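Local structure of eukaryotic peptide chain release factor GTP-binding subunit (Schizosaccharomyces pombe, 1R5B) at residues E171-A176 with R215-Y220; I147-I152 with H183-I188. The protein is a GTP-binding translation release factor of the eRF3 family, with an EF-Tu-like GTP-binding domain followed by beta-rich domains. All coordinates share one frame; numbering follows the deposited sequence.

Contact 1: E171-A176 with R215-Y220; sequences EHAVLA and RRVAGY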
loop_
_atom_site.group_PDB
_atom_site.type_symbol
_atom_site.label_atom_id
_atom_site.label_comp_id
_atom_site.label_asym_id
_atom_site.label_seq_id
_atom_site.Cartn_x
_atom_site.Cartn_y
_atom_site.Cartn_z
ATOM N N GLU A 171 9.155 17.175 21.240
ATOM C CA GLU A 171 7.804 16.711 21.503
ATOM C C GLU A 171 7.136 16.172 20.226
ATOM O O GLU A 171 6.382 15.204 20.282
ATOM C CB GLU A 171 6.995 17.841 22.134
ATOM C CG GLU A 171 5.489 17.634 22.159
ATOM C CD GLU A 171 4.774 18.770 22.873
ATOM O OE1 GLU A 171 5.041 18.958 24.089
ATOM O OE2 GLU A 171 3.965 19.475 22.211
ATOM N N HIS A 172 7.452 16.769 19.082
ATOM C CA HIS A 172 6.900 16.317 17.814
ATOM C C HIS A 172 7.429 14.952 17.404
ATOM O O HIS A 172 6.669 14.128 16.894
ATOM C CB HIS A 172 7.168 17.339 16.718
ATOM C CG HIS A 172 6.358 18.586 16.864
ATOM N ND1 HIS A 172 6.546 19.700 16.075
ATOM C CD2 HIS A 172 5.364 18.900 17.727
ATOM C CE1 HIS A 172 5.699 20.641 16.442
ATOM N NE2 HIS A 172 4.975 20.183 17.444
ATOM N N ALA A 173 8.716 14.707 17.618
ATOM C CA ALA A 173 9.287 13.401 17.303
ATOM C C ALA A 173 8.769 12.346 18.282
ATOM O O ALA A 173 8.458 11.224 17.880
ATOM C CB ALA A 173 10.802 13.453 17.324
ATOM N N VAL A 174 8.662 12.706 19.555
ATOM C CA VAL A 174 8.055 11.814 20.541
ATOM C C VAL A 174 6.595 11.497 20.155
ATOM O O VAL A 174 6.125 10.367 20.332
ATOM C CB VAL A 174 8.114 12.419 21.946
ATOM C CG1 VAL A 174 7.215 11.655 22.926
ATOM C CG2 VAL A 174 9.562 12.434 22.441
ATOM N N LEU A 175 5.901 12.481 19.594
ATOM C CA LEU A 175 4.529 12.284 19.157
ATOM C C LEU A 175 4.465 11.283 18.010
ATOM O O LEU A 175 3.612 10.411 18.011
ATOM C CB LEU A 175 3.893 13.614 18.750
ATOM C CG LEU A 175 2.389 13.603 18.475
ATOM C CD1 LEU A 175 1.613 13.170 19.706
ATOM C CD2 LEU A 175 1.938 14.990 18.011
ATOM N N ALA A 176 5.375 11.388 17.047
ATOM C CA ALA A 176 5.386 10.467 15.923
ATOM C C ALA A 176 5.616 9.023 16.388
ATOM O O ALA A 176 4.981 8.096 15.892
ATOM C CB ALA A 176 6.439 10.864 14.921
ATOM N N ARG A 215 17.335 10.756 16.192
ATOM C CA ARG A 215 17.947 9.601 16.834
ATOM C C ARG A 215 18.085 9.827 18.345
ATOM O O ARG A 215 17.747 8.956 19.139
ATOM C CB ARG A 215 19.320 9.302 16.209
ATOM C CG ARG A 215 20.080 8.119 16.847
ATOM C CD ARG A 215 19.347 6.778 16.761
ATOM N NE ARG A 215 20.042 5.733 17.518
ATOM C CZ ARG A 215 19.650 4.455 17.598
ATOM N NH1 ARG A 215 18.551 4.043 16.987
ATOM N NH2 ARG A 215 20.358 3.587 18.305
ATOM N N ARG A 216 18.573 10.989 18.751
ATOM C CA ARG A 216 18.805 11.221 20.167
ATOM C C ARG A 216 17.516 11.174 20.974
ATOM O O ARG A 216 17.451 10.520 22.007
ATOM C CB ARG A 216 19.512 12.554 20.404
ATOM C CG ARG A 216 19.828 12.803 21.865
ATOM C CD ARG A 216 20.739 13.992 22.126
ATOM N NE ARG A 216 19.967 15.142 22.581
ATOM C CZ ARG A 216 19.633 16.190 21.831
ATOM N NH1 ARG A 216 20.019 16.285 20.556
ATOM N NH2 ARG A 216 18.915 17.171 22.367
ATOM N N VAL A 217 16.494 11.875 20.511
ATOM C CA VAL A 217 15.310 12.081 21.332
ATOM C C VAL A 217 14.259 11.004 21.099
ATOM O O VAL A 217 13.358 10.847 21.908
ATOM C CB VAL A 217 14.702 13.479 21.118
ATOM C CG1 VAL A 217 15.781 14.552 21.242
ATOM C CG2 VAL A 217 13.982 13.584 19.771
ATOM N N ALA A 218 14.381 10.257 20.010
ATOM C CA ALA A 218 13.349 9.287 19.649
ATOM C C ALA A 218 13.830 8.041 18.919
ATOM O O ALA A 218 13.027 7.276 18.457
ATOM C CB ALA A 218 12.244 9.973 18.841
ATOM N N GLY A 219 15.131 7.824 18.832
ATOM C CA GLY A 219 15.657 6.566 18.338
ATOM C C GLY A 219 15.650 6.334 16.838
ATOM O O GLY A 219 16.184 5.322 16.402
ATOM N N TYR A 220 15.088 7.250 16.049
ATOM C CA TYR A 220 15.063 7.080 14.589
ATOM C C TYR A 220 16.475 6.974 14.013
ATOM O O TYR A 220 17.275 7.882 14.177
ATOM C CB TYR A 220 14.325 8.232 13.900
ATOM C CG TYR A 220 12.859 8.280 14.203
ATOM C CD1 TYR A 220 12.342 9.202 15.098
ATOM C CD2 TYR A 220 11.976 7.383 13.601
ATOM C CE1 TYR A 220 10.974 9.232 15.390
ATOM C CE2 TYR A 220 10.606 7.409 13.876
ATOM C CZ TYR A 220 10.110 8.334 14.767
ATOM O OH TYR A 220 8.760 8.367 15.044
#
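The ring of Y220 reaches across to helix 169-178 with its OH end foremost. At the ring edge, near its plane, lies the carbonyl O of A173, 4.1 Å from Y220 CE1, while the methyl of A176 approaches obliquely and comes within 3.4 Å of Y220 OH. CG of Y220 is anti to its own carbonyl carbon (chi1 -67°), which directs the phenol at the helix. The hydroxyl is hydrogen-bonded to I181 O, and R177 makes a cation-pi contact with the ring. The second flat group, the R216 guanidinium, has V217 CG1 over the centre of one face, within its own segment.

Toward the end of helix 200-218 the contact is made of small apolar groups. A173 CB meets V217 CG2 at 4.0 Å and A218 CB at 4.1 Å, and the CA atoms of V174 and A218 are 5.9 Å apart, an approach consistent with the small side chains of A173 and A218. G219 leaves helical geometry with positive phi (78°). R215 NH1 donates a hydrogen bond to G219 O, 2.8 Å long and bent (138° at the hydrogen), from above the carbonyl plane. A218 O accepts a hydrogen bond from R177 NE. The contact joins helix 169-178 to the C-terminal end of helix 200-218, with A176 and Y220 resting on L184 of strand 184-189 and A176 also touching I49 of strand 42-50.

Contact 2: I147-I152 with H183-I188; sequences IGVLVI and HLVVVI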
loop_
_atom_site.group_PDB
_atom_site.type_symbol
_atom_site.label_atom_id
_atom_site.label_comp_id
_atom_site.label_asym_id
_atom_site.label_seq_id
_atom_site.Cartn_x
_atom_site.Cartn_y
_atom_site.Cartn_z
ATOM N N ILE A 147 1.134 6.564 7.656
ATOM C CA ILE A 147 2.237 7.439 7.293
ATOM C C ILE A 147 2.230 8.650 8.220
ATOM O O ILE A 147 1.189 9.238 8.454
ATOM C CB ILE A 147 2.079 7.925 5.844
ATOM C CG1 ILE A 147 2.107 6.759 4.845
ATOM C CG2 ILE A 147 3.168 8.928 5.494
ATOM C CD1 ILE A 147 1.490 7.120 3.481
ATOM N N GLY A 148 3.384 9.004 8.755
ATOM C CA GLY A 148 3.552 10.193 9.566
ATOM C C GLY A 148 4.476 11.125 8.821
ATOM O O GLY A 148 5.525 10.698 8.353
ATOM N N VAL A 149 4.056 12.374 8.655
ATOM C CA VAL A 149 4.858 13.376 7.971
ATOM C C VAL A 149 5.186 14.481 8.969
ATOM O O VAL A 149 4.282 15.172 9.448
ATOM C CB VAL A 149 4.125 13.984 6.769
ATOM C CG1 VAL A 149 5.030 15.005 6.064
ATOM C CG2 VAL A 149 3.696 12.896 5.773
ATOM N N LEU A 150 6.459 14.606 9.331
ATOM C CA LEU A 150 6.903 15.691 10.209
ATOM C C LEU A 150 7.307 16.864 9.322
ATOM O O LEU A 150 8.206 16.727 8.504
ATOM C CB LEU A 150 8.072 15.230 11.090
ATOM C CG LEU A 150 8.749 16.261 11.992
ATOM C CD1 LEU A 150 7.784 16.780 13.026
ATOM C CD2 LEU A 150 9.965 15.644 12.675
ATOM N N VAL A 151 6.627 18.003 9.464
ATOM C CA VAL A 151 6.906 19.187 8.641
ATOM C C VAL A 151 7.776 20.152 9.410
ATOM O O VAL A 151 7.400 20.609 10.483
ATOM C CB VAL A 151 5.615 19.884 8.193
ATOM C CG1 VAL A 151 5.907 20.923 7.125
ATOM C CG2 VAL A 151 4.613 18.845 7.653
ATOM N N ILE A 152 8.952 20.441 8.863
ATOM C CA ILE A 152 9.941 21.308 9.505
ATOM C C ILE A 152 10.207 22.539 8.638
ATOM O O ILE A 152 10.317 22.428 7.424
ATOM C CB ILE A 152 11.260 20.540 9.735
ATOM C CG1 ILE A 152 11.047 19.337 10.666
ATOM C CG2 ILE A 152 12.333 21.465 10.314
ATOM C CD1 ILE A 152 10.788 19.687 12.129
ATOM N N HIS A 183 8.564 4.679 10.443
ATOM C CA HIS A 183 9.225 5.168 9.247
ATOM C C HIS A 183 8.693 6.573 9.018
ATOM O O HIS A 183 7.585 6.764 8.532
ATOM C CB HIS A 183 8.917 4.257 8.070
ATOM C CG HIS A 183 9.550 4.690 6.794
ATOM N ND1 HIS A 183 9.033 5.704 6.022
ATOM C CD2 HIS A 183 10.649 4.245 6.143
ATOM C CE1 HIS A 183 9.785 5.862 4.947
ATOM N NE2 HIS A 183 10.771 4.987 4.995
ATOM N N LEU A 184 9.481 7.553 9.419
ATOM C CA LEU A 184 9.046 8.927 9.443
ATOM C C LEU A 184 9.395 9.599 8.124
ATOM O O LEU A 184 10.529 9.530 7.676
ATOM C CB LEU A 184 9.746 9.634 10.597
ATOM C CG LEU A 184 9.271 11.019 10.985
ATOM C CD1 LEU A 184 7.823 10.982 11.397
ATOM C CD2 LEU A 184 10.117 11.522 12.137
ATOM N N VAL A 185 8.411 10.228 7.507
ATOM C CA VAL A 185 8.653 11.131 6.387
ATOM C C VAL A 185 8.820 12.550 6.948
ATOM O O VAL A 185 7.935 13.056 7.632
ATOM C CB VAL A 185 7.496 11.099 5.379
ATOM C CG1 VAL A 185 7.760 12.051 4.239
ATOM C CG2 VAL A 185 7.292 9.679 4.850
ATOM N N VAL A 186 9.962 13.168 6.669
ATOM C CA VAL A 186 10.297 14.480 7.188
ATOM C C VAL A 186 10.357 15.433 6.002
ATOM O O VAL A 186 11.214 15.293 5.124
ATOM C CB VAL A 186 11.659 14.470 7.908
ATOM C CG1 VAL A 186 12.086 15.896 8.288
ATOM C CG2 VAL A 186 11.608 13.607 9.120
ATOM N N VAL A 187 9.443 16.388 5.980
ATOM C CA VAL A 187 9.337 17.346 4.893
ATOM C C VAL A 187 9.998 18.673 5.320
ATOM O O VAL A 187 9.587 19.310 6.288
ATOM C CB VAL A 187 7.849 17.489 4.496
ATOM C CG1 VAL A 187 7.562 18.777 3.854
ATOM C CG2 VAL A 187 7.459 16.340 3.546
ATOM N N ILE A 188 11.069 19.046 4.630
ATOM C CA ILE A 188 11.750 20.296 4.891
ATOM C C ILE A 188 11.038 21.375 4.055
ATOM O O ILE A 188 11.220 21.440 2.837
ATOM C CB ILE A 188 13.255 20.208 4.504
ATOM C CG1 ILE A 188 13.971 19.044 5.210
ATOM C CG2 ILE A 188 13.963 21.530 4.808
ATOM C CD1 ILE A 188 13.972 19.108 6.680
#
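Two neighbouring parallel strands of the P-loop GTPase core sheet, 147-153 and 184-189, run side by side, with 27° between the directions of segments 147-152 and 184-188. The register is in step from V149 opposite V185 to I152 opposite I188, so paired residues put their side chains on the same face, alternating along the strands.

On the face of V149, V151, V185 and V187 the fit is diagonal. V149 CG1, anti to its backbone N, crosses obliquely to V187 CG2 at 3.7 Å, the closest side-chain pair between the strands. V149 CG2 lies 4.2 Å from V185 CB, so the two branches of V149 reach the two valines, V185 and V187, that share its face. From helix 256-262, Y259 touches V185 and L256 touches V187.

The other face carries L150, I152, L184, V186 and I188. G148 has no side chain, and L184 leans into this position, CD1 coming 3.8 Å from G148 O. Its other methyl, CD2, meets L150 CD2 obliquely, while I152 CG1 packs on V186 CG1. L210 of helix 200-218 touches I152, V186 and I188.

V185 and V187 each use both N and O to grip strand 147-153. The bond from I152 N to V187 O, 2.9 Å, is straight, with an N-H...O angle of 180°, and the donor stands nearly along the C=O axis.

From the N terminus the chain passes strand 147-153, helix 169-178, strand 184-189 and helix 200-218 in turn, so the segments alternate and the two loops cross. Contact 2 closes the first, strand to strand, with helix 169-178 inside it; contact 1 closes the second, helix to helix, with strand 184-189 inside it. Contact 2 thus pairs the strands that flank helix 169-178, and contact 1 joins that helix to the end of helix 200-218, among the alternating helices and parallel strands of an alpha/beta fold. The centres are 12 Å apart, and H172 CB lies 3.8 Å from L150 CD1, with A176 CB equally close to L184 CD1. Helix 169-178 therefore packs over the L150 and L184 face.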